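Local coordinates for NTD biosynthesis operon protein NtdA (Bacillus subtilis subsp. subtilis, PDB 4K2M) that catalyses the reversible pyridoxal phosphate-dependent, glutamate-coupled transamination of 3-dehydro-glucose 6-phosphate to kanosamine 6-phosphate in the pathway to the antibiotic kanosamine, at residues Leu352-Met366 against Glu406-Tyr418. Numbering follows the deposited sequence.
Sequences LFPIKVRTEDRADIM and EKAHSQVLHLPLY. With EDO (1,2-ethanediol), chain G; EDO (1,2-ethanediol), chain D.
I355 and L413 form a hydrogen-bonded antiparallel pair, I355 N to L413 O and L413 N to I355 O both 2.8 Å, and V357 N extends the ladder to Q411 O. At the other end a water joins F353 N to L415 O. R362 reaches across to the join between helix 403-411 and strand 412-415. Its CG stands anti to the backbone N (chi1 -174°) and the chain bends at chi3, bringing NH1 to two carbonyls: V412 O, 2.9 Å away on an in-plane lone pair, and H409 O at 2.8 Å. S410 O lies over the guanidinium face without a bond from NH1; a water shared with T359 O donates to it instead. T359 OG1 donates to S410 OG (2.8 Å) and accepts from K407 NZ, while S410 OG in turn donates to K407 O. Q411 NE2 reaches V357 O from above the carbonyl plane, and a water that accepts from K356 NZ donates to Q411 OE1; NZ also bonds P174 O. This two-stranded antiparallel sheet, separate from the large mixed sheet, rests its I355, F353 and L415 side on helices 423-441 and 312-329, while on the opposite face, with P354, K356 and V412, H414 meets Y201 edge-to-face.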
loop_
_atom_site.group_PDB
_atom_site.type_symbol
_atom_site.label_atom_id
_atom_site.label_comp_id
_atom_site.label_asym_id
_atom_site.label_seq_id
_atom_site.Cartn_x
_atom_site.Cartn_y
_atom_site.Cartn_z
ATOM N N LEU A 352 -1.257 23.254 -5.179
ATOM C CA LEU A 352 -0.468 24.161 -4.352
ATOM C C LEU A 352 -0.477 25.516 -5.035
ATOM O O LEU A 352 -0.673 25.588 -6.248
ATOM C CB LEU A 352 0.967 23.628 -4.173
ATOM C CG LEU A 352 1.045 22.398 -3.246
ATOM C CD1 LEU A 352 2.206 21.437 -3.608
ATOM C CD2 LEU A 352 1.141 22.816 -1.776
ATOM N N PHE A 353 -0.272 26.586 -4.264
ATOM C CA PHE A 353 -0.348 27.945 -4.803
ATOM C C PHE A 353 0.988 28.640 -4.598
ATOM O O PHE A 353 1.283 29.113 -3.491
ATOM C CB PHE A 353 -1.449 28.772 -4.117
ATOM C CG PHE A 353 -1.633 30.125 -4.743
ATOM C CD1 PHE A 353 -2.484 30.277 -5.834
ATOM C CD2 PHE A 353 -0.908 31.235 -4.285
ATOM C CE1 PHE A 353 -2.629 31.515 -6.464
ATOM C CE2 PHE A 353 -1.059 32.484 -4.903
ATOM C CZ PHE A 353 -1.917 32.614 -6.003
ATOM N N PRO A 354 1.807 28.690 -5.651
ATOM C CA PRO A 354 3.149 29.267 -5.504
ATOM C C PRO A 354 3.227 30.716 -5.934
ATOM O O PRO A 354 2.748 31.088 -7.021
ATOM C CB PRO A 354 3.998 28.415 -6.452
ATOM C CG PRO A 354 3.042 28.023 -7.548
ATOM C CD PRO A 354 1.648 27.942 -6.913
ATOM N N ILE A 355 3.820 31.541 -5.076
ATOM C CA ILE A 355 4.237 32.871 -5.505
ATOM C C ILE A 355 5.755 32.864 -5.499
ATOM O O ILE A 355 6.373 31.921 -5.008
ATOM C CB ILE A 355 3.705 33.985 -4.592
ATOM C CG1 ILE A 355 4.340 33.905 -3.206
ATOM C CG2 ILE A 355 2.167 33.921 -4.473
ATOM C CD1 ILE A 355 3.921 35.056 -2.284
ATOM N N LYS A 356 6.381 33.884 -6.071
ATOM C CA LYS A 356 7.836 33.994 -5.926
ATOM C C LYS A 356 8.163 35.307 -5.236
ATOM O O LYS A 356 7.551 36.336 -5.539
ATOM C CB LYS A 356 8.541 33.879 -7.286
ATOM C CG LYS A 356 8.431 32.493 -7.935
ATOM C CD LYS A 356 8.763 32.523 -9.445
ATOM C CE LYS A 356 10.228 32.715 -9.729
ATOM N NZ LYS A 356 10.491 32.796 -11.221
ATOM N N VAL A 357 9.090 35.253 -4.282
ATOM C CA VAL A 357 9.542 36.449 -3.577
ATOM C C VAL A 357 11.043 36.561 -3.819
ATOM O O VAL A 357 11.636 35.662 -4.414
ATOM C CB VAL A 357 9.238 36.357 -2.069
ATOM C CG1 VAL A 357 7.716 36.203 -1.841
ATOM C CG2 VAL A 357 9.964 35.180 -1.461
ATOM N N ARG A 358 11.668 37.643 -3.370
ATOM C CA ARG A 358 13.118 37.756 -3.519
ATOM C C ARG A 358 13.850 36.661 -2.739
ATOM O O ARG A 358 13.498 36.342 -1.596
ATOM C CB ARG A 358 13.607 39.139 -3.084
ATOM C CG ARG A 358 13.290 40.253 -4.073
ATOM C CD ARG A 358 13.694 41.604 -3.492
ATOM N NE ARG A 358 14.819 41.464 -2.569
ATOM C CZ ARG A 358 16.095 41.542 -2.930
ATOM N NH1 ARG A 358 16.408 41.768 -4.199
ATOM N NH2 ARG A 358 17.056 41.396 -2.024
ATOM N N THR A 359 14.874 36.083 -3.365
ATOM C CA THR A 359 15.658 35.030 -2.719
ATOM C C THR A 359 16.165 35.463 -1.344
ATOM O O THR A 359 16.102 34.703 -0.364
ATOM C CB THR A 359 16.859 34.662 -3.601
ATOM O OG1 THR A 359 16.380 34.139 -4.846
ATOM C CG2 THR A 359 17.742 33.628 -2.920
ATOM N N GLU A 360 16.636 36.707 -1.280
ATOM C CA GLU A 360 17.301 37.230 -0.095
ATOM C C GLU A 360 16.304 37.531 1.021
ATOM O O GLU A 360 16.696 37.674 2.176
ATOM C CB GLU A 360 18.067 38.513 -0.447
ATOM C CG GLU A 360 19.104 38.353 -1.567
ATOM C CD GLU A 360 18.510 38.456 -2.970
ATOM O OE1 GLU A 360 17.282 38.284 -3.126
ATOM O OE2 GLU A 360 19.274 38.717 -3.926
ATOM N N ASP A 361 15.021 37.605 0.672
ATOM C CA ASP A 361 13.984 37.974 1.643
ATOM C C ASP A 361 13.073 36.835 2.108
ATOM O O ASP A 361 12.326 37.001 3.078
ATOM C CB ASP A 361 13.096 39.083 1.058
ATOM C CG ASP A 361 13.858 40.367 0.786
ATOM O OD1 ASP A 361 14.905 40.573 1.416
ATOM O OD2 ASP A 361 13.394 41.172 -0.053
ATOM N N ARG A 362 13.109 35.691 1.425
ATOM C CA ARG A 362 12.111 34.643 1.691
ATOM C C ARG A 362 12.103 34.120 3.122
ATOM O O ARG A 362 11.048 34.007 3.732
ATOM C CB ARG A 362 12.229 33.458 0.725
ATOM C CG ARG A 362 11.076 32.448 0.916
ATOM C CD ARG A 362 11.199 31.250 -0.009
ATOM N NE ARG A 362 12.408 30.466 0.254
ATOM C CZ ARG A 362 12.811 29.460 -0.514
ATOM N NH1 ARG A 362 12.094 29.122 -1.580
ATOM N NH2 ARG A 362 13.932 28.801 -0.228
ATOM N N ALA A 363 13.265 33.780 3.662
ATOM C CA ALA A 363 13.320 33.271 5.027
ATOM C C ALA A 363 12.724 34.276 6.011
ATOM O O ALA A 363 11.973 33.893 6.918
ATOM C CB ALA A 363 14.751 32.922 5.420
ATOM N N ASP A 364 13.040 35.559 5.826
ATOM C CA ASP A 364 12.496 36.592 6.710
ATOM C C ASP A 364 10.997 36.797 6.505
ATOM O O ASP A 364 10.262 37.039 7.464
ATOM C CB ASP A 364 13.209 37.926 6.515
ATOM C CG ASP A 364 13.043 38.850 7.714
ATOM O OD1 ASP A 364 13.235 38.389 8.865
ATOM O OD2 ASP A 364 12.713 40.032 7.514
ATOM N N ILE A 365 10.544 36.725 5.257
ATOM C CA ILE A 365 9.105 36.826 4.970
ATOM C C ILE A 365 8.346 35.720 5.681
ATOM O O ILE A 365 7.316 35.975 6.313
ATOM C CB ILE A 365 8.819 36.762 3.458
ATOM C CG1 ILE A 365 9.271 38.047 2.768
ATOM C CG2 ILE A 365 7.332 36.541 3.188
ATOM C CD1 ILE A 365 9.543 37.878 1.273
ATOM N N MET A 366 8.859 34.493 5.598
ATOM C CA MET A 366 8.204 33.359 6.236
ATOM C C MET A 366 8.175 33.487 7.744
ATOM O O MET A 366 7.159 33.190 8.385
ATOM C CB MET A 366 8.888 32.048 5.831
ATOM C CG MET A 366 8.799 31.772 4.354
ATOM S SD MET A 366 9.602 30.209 3.933
ATOM C CE MET A 366 8.474 29.003 4.643
ATOM N N GLU A 406 17.226 26.093 -9.893
ATOM C CA GLU A 406 17.832 26.549 -8.646
ATOM C C GLU A 406 17.362 27.943 -8.230
ATOM O O GLU A 406 17.093 28.199 -7.049
ATOM C CB GLU A 406 19.361 26.469 -8.746
ATOM C CG GLU A 406 19.912 25.036 -8.681
ATOM C CD GLU A 406 21.276 24.912 -9.350
ATOM O OE1 GLU A 406 22.006 25.925 -9.352
ATOM O OE2 GLU A 406 21.618 23.823 -9.885
ATOM N N LYS A 407 17.256 28.849 -9.193
ATOM C CA LYS A 407 16.798 30.202 -8.888
ATOM C C LYS A 407 15.332 30.179 -8.445
ATOM O O LYS A 407 14.988 30.744 -7.411
ATOM C CB LYS A 407 16.990 31.128 -10.099
ATOM C CG LYS A 407 16.614 32.603 -9.852
ATOM C CD LYS A 407 17.317 33.152 -8.604
ATOM C CE LYS A 407 16.997 34.638 -8.389
ATOM N NZ LYS A 407 17.631 35.168 -7.137
ATOM N N ALA A 408 14.480 29.485 -9.193
ATOM C CA ALA A 408 13.056 29.431 -8.834
ATOM C C ALA A 408 12.868 28.755 -7.481
ATOM O O ALA A 408 12.025 29.152 -6.676
ATOM C CB ALA A 408 12.262 28.714 -9.908
ATOM N N HIS A 409 13.661 27.722 -7.235
ATOM C CA HIS A 409 13.629 26.998 -5.970
ATOM C C HIS A 409 13.907 27.898 -4.766
ATOM O O HIS A 409 13.363 27.682 -3.678
ATOM C CB HIS A 409 14.675 25.879 -6.007
ATOM C CG HIS A 409 14.793 25.131 -4.719
ATOM N ND1 HIS A 409 13.741 24.438 -4.164
ATOM C CD2 HIS A 409 15.842 24.959 -3.883
ATOM C CE1 HIS A 409 14.136 23.870 -3.040
ATOM N NE2 HIS A 409 15.408 24.167 -2.847
ATOM N N SER A 410 14.758 28.906 -4.962
ATOM C CA SER A 410 15.126 29.831 -3.888
ATOM C C SER A 410 14.095 30.940 -3.696
ATOM O O SER A 410 14.120 31.663 -2.693
ATOM C CB SER A 410 16.503 30.451 -4.175
ATOM O OG SER A 410 16.399 31.410 -5.211
ATOM N N GLN A 411 13.175 31.073 -4.647
ATOM C CA GLN A 411 12.213 32.174 -4.606
ATOM C C GLN A 411 10.809 31.740 -4.228
ATOM O O GLN A 411 10.012 32.548 -3.750
ATOM C CB GLN A 411 12.143 32.860 -5.973
ATOM C CG GLN A 411 13.377 33.656 -6.341
ATOM C CD GLN A 411 13.155 34.442 -7.601
ATOM O OE1 GLN A 411 13.290 33.915 -8.701
ATOM N NE2 GLN A 411 12.755 35.701 -7.450
ATOM N N VAL A 412 10.500 30.472 -4.461
ATOM C CA VAL A 412 9.103 30.033 -4.405
ATOM C C VAL A 412 8.600 30.003 -2.975
ATOM O O VAL A 412 9.325 29.639 -2.038
ATOM C CB VAL A 412 8.899 28.646 -5.092
ATOM C CG1 VAL A 412 9.612 27.544 -4.309
ATOM C CG2 VAL A 412 7.398 28.327 -5.254
ATOM N N LEU A 413 7.343 30.403 -2.808
ATOM C CA LEU A 413 6.698 30.385 -1.508
ATOM C C LEU A 413 5.257 29.945 -1.718
ATOM O O LEU A 413 4.544 30.521 -2.541
ATOM C CB LEU A 413 6.717 31.787 -0.884
ATOM C CG LEU A 413 6.181 31.842 0.542
ATOM C CD1 LEU A 413 6.982 30.875 1.399
ATOM C CD2 LEU A 413 6.279 33.242 1.107
ATOM N N HIS A 414 4.833 28.925 -0.982
ATOM C CA HIS A 414 3.468 28.438 -1.114
ATOM C C HIS A 414 2.568 29.016 -0.034
ATOM O O HIS A 414 2.927 29.004 1.157
ATOM C CB HIS A 414 3.456 26.902 -1.088
ATOM C CG HIS A 414 4.094 26.299 -2.298
ATOM N ND1 HIS A 414 5.349 25.725 -2.279
ATOM C CD2 HIS A 414 3.664 26.235 -3.582
ATOM C CE1 HIS A 414 5.654 25.312 -3.500
ATOM N NE2 HIS A 414 4.650 25.609 -4.307
ATOM N N LEU A 415 1.399 29.497 -0.465
ATOM C CA LEU A 415 0.409 30.084 0.425
ATOM C C LEU A 415 -0.676 29.049 0.698
ATOM O O LEU A 415 -0.948 28.219 -0.169
ATOM C CB LEU A 415 -0.218 31.301 -0.248
ATOM C CG LEU A 415 0.765 32.360 -0.727
ATOM C CD1 LEU A 415 -0.058 33.557 -1.195
ATOM C CD2 LEU A 415 1.718 32.757 0.394
ATOM N N PRO A 416 -1.313 29.100 1.880
ATOM C CA PRO A 416 -2.354 28.109 2.187
ATOM C C PRO A 416 -3.450 28.067 1.121
ATOM O O PRO A 416 -3.936 29.125 0.698
ATOM C CB PRO A 416 -2.943 28.622 3.509
ATOM C CG PRO A 416 -1.787 29.328 4.161
ATOM C CD PRO A 416 -1.052 29.999 3.025
ATOM N N LEU A 417 -3.812 26.864 0.669
ATOM C CA LEU A 417 -4.894 26.711 -0.312
ATOM C C LEU A 417 -5.396 25.262 -0.281
ATOM O O LEU A 417 -4.677 24.329 -0.630
ATOM C CB LEU A 417 -4.446 27.129 -1.721
ATOM C CG LEU A 417 -5.594 27.402 -2.724
ATOM C CD1 LEU A 417 -5.137 28.259 -3.912
ATOM C CD2 LEU A 417 -6.223 26.105 -3.253
ATOM N N TYR A 418 -6.636 25.079 0.151
ATOM C CA TYR A 418 -7.241 23.755 0.114
ATOM C C TYR A 418 -8.737 24.014 0.169
ATOM O O TYR A 418 -9.152 25.121 0.539
ATOM C CB TYR A 418 -6.724 22.871 1.268
ATOM C CG TYR A 418 -6.916 23.492 2.642
ATOM C CD1 TYR A 418 -8.031 23.191 3.416
ATOM C CD2 TYR A 418 -5.970 24.371 3.159
ATOM C CE1 TYR A 418 -8.217 23.767 4.675
ATOM C CE2 TYR A 418 -6.146 24.950 4.415
ATOM C CZ TYR A 418 -7.272 24.647 5.154
ATOM O OH TYR A 418 -7.437 25.221 6.396
HETATM C C1 EDO G . 10.843 24.651 -5.841
HETATM O O1 EDO G . 11.881 23.692 -6.018
HETATM C C2 EDO G . 10.325 25.121 -7.193
HETATM O O2 EDO G . 9.603 24.052 -7.808
HETATM C C1 EDO D . 4.659 32.445 -9.606
HETATM O O1 EDO D . 3.964 31.203 -9.509
HETATM C C2 EDO D . 5.532 32.407 -10.864
HETATM O O2 EDO D . 4.686 32.243 -12.004
HETATM O O HOH W 1 -0.135 26.111 -1.505
HETATM O O HOH W 2 13.100 32.321 -10.866
HETATM O O HOH W 3 15.709 31.983 -0.539
HETATM O O HOH W 4 15.619 37.220 -6.015
HETATM O O HOH W 5 15.388 26.708 -1.395
#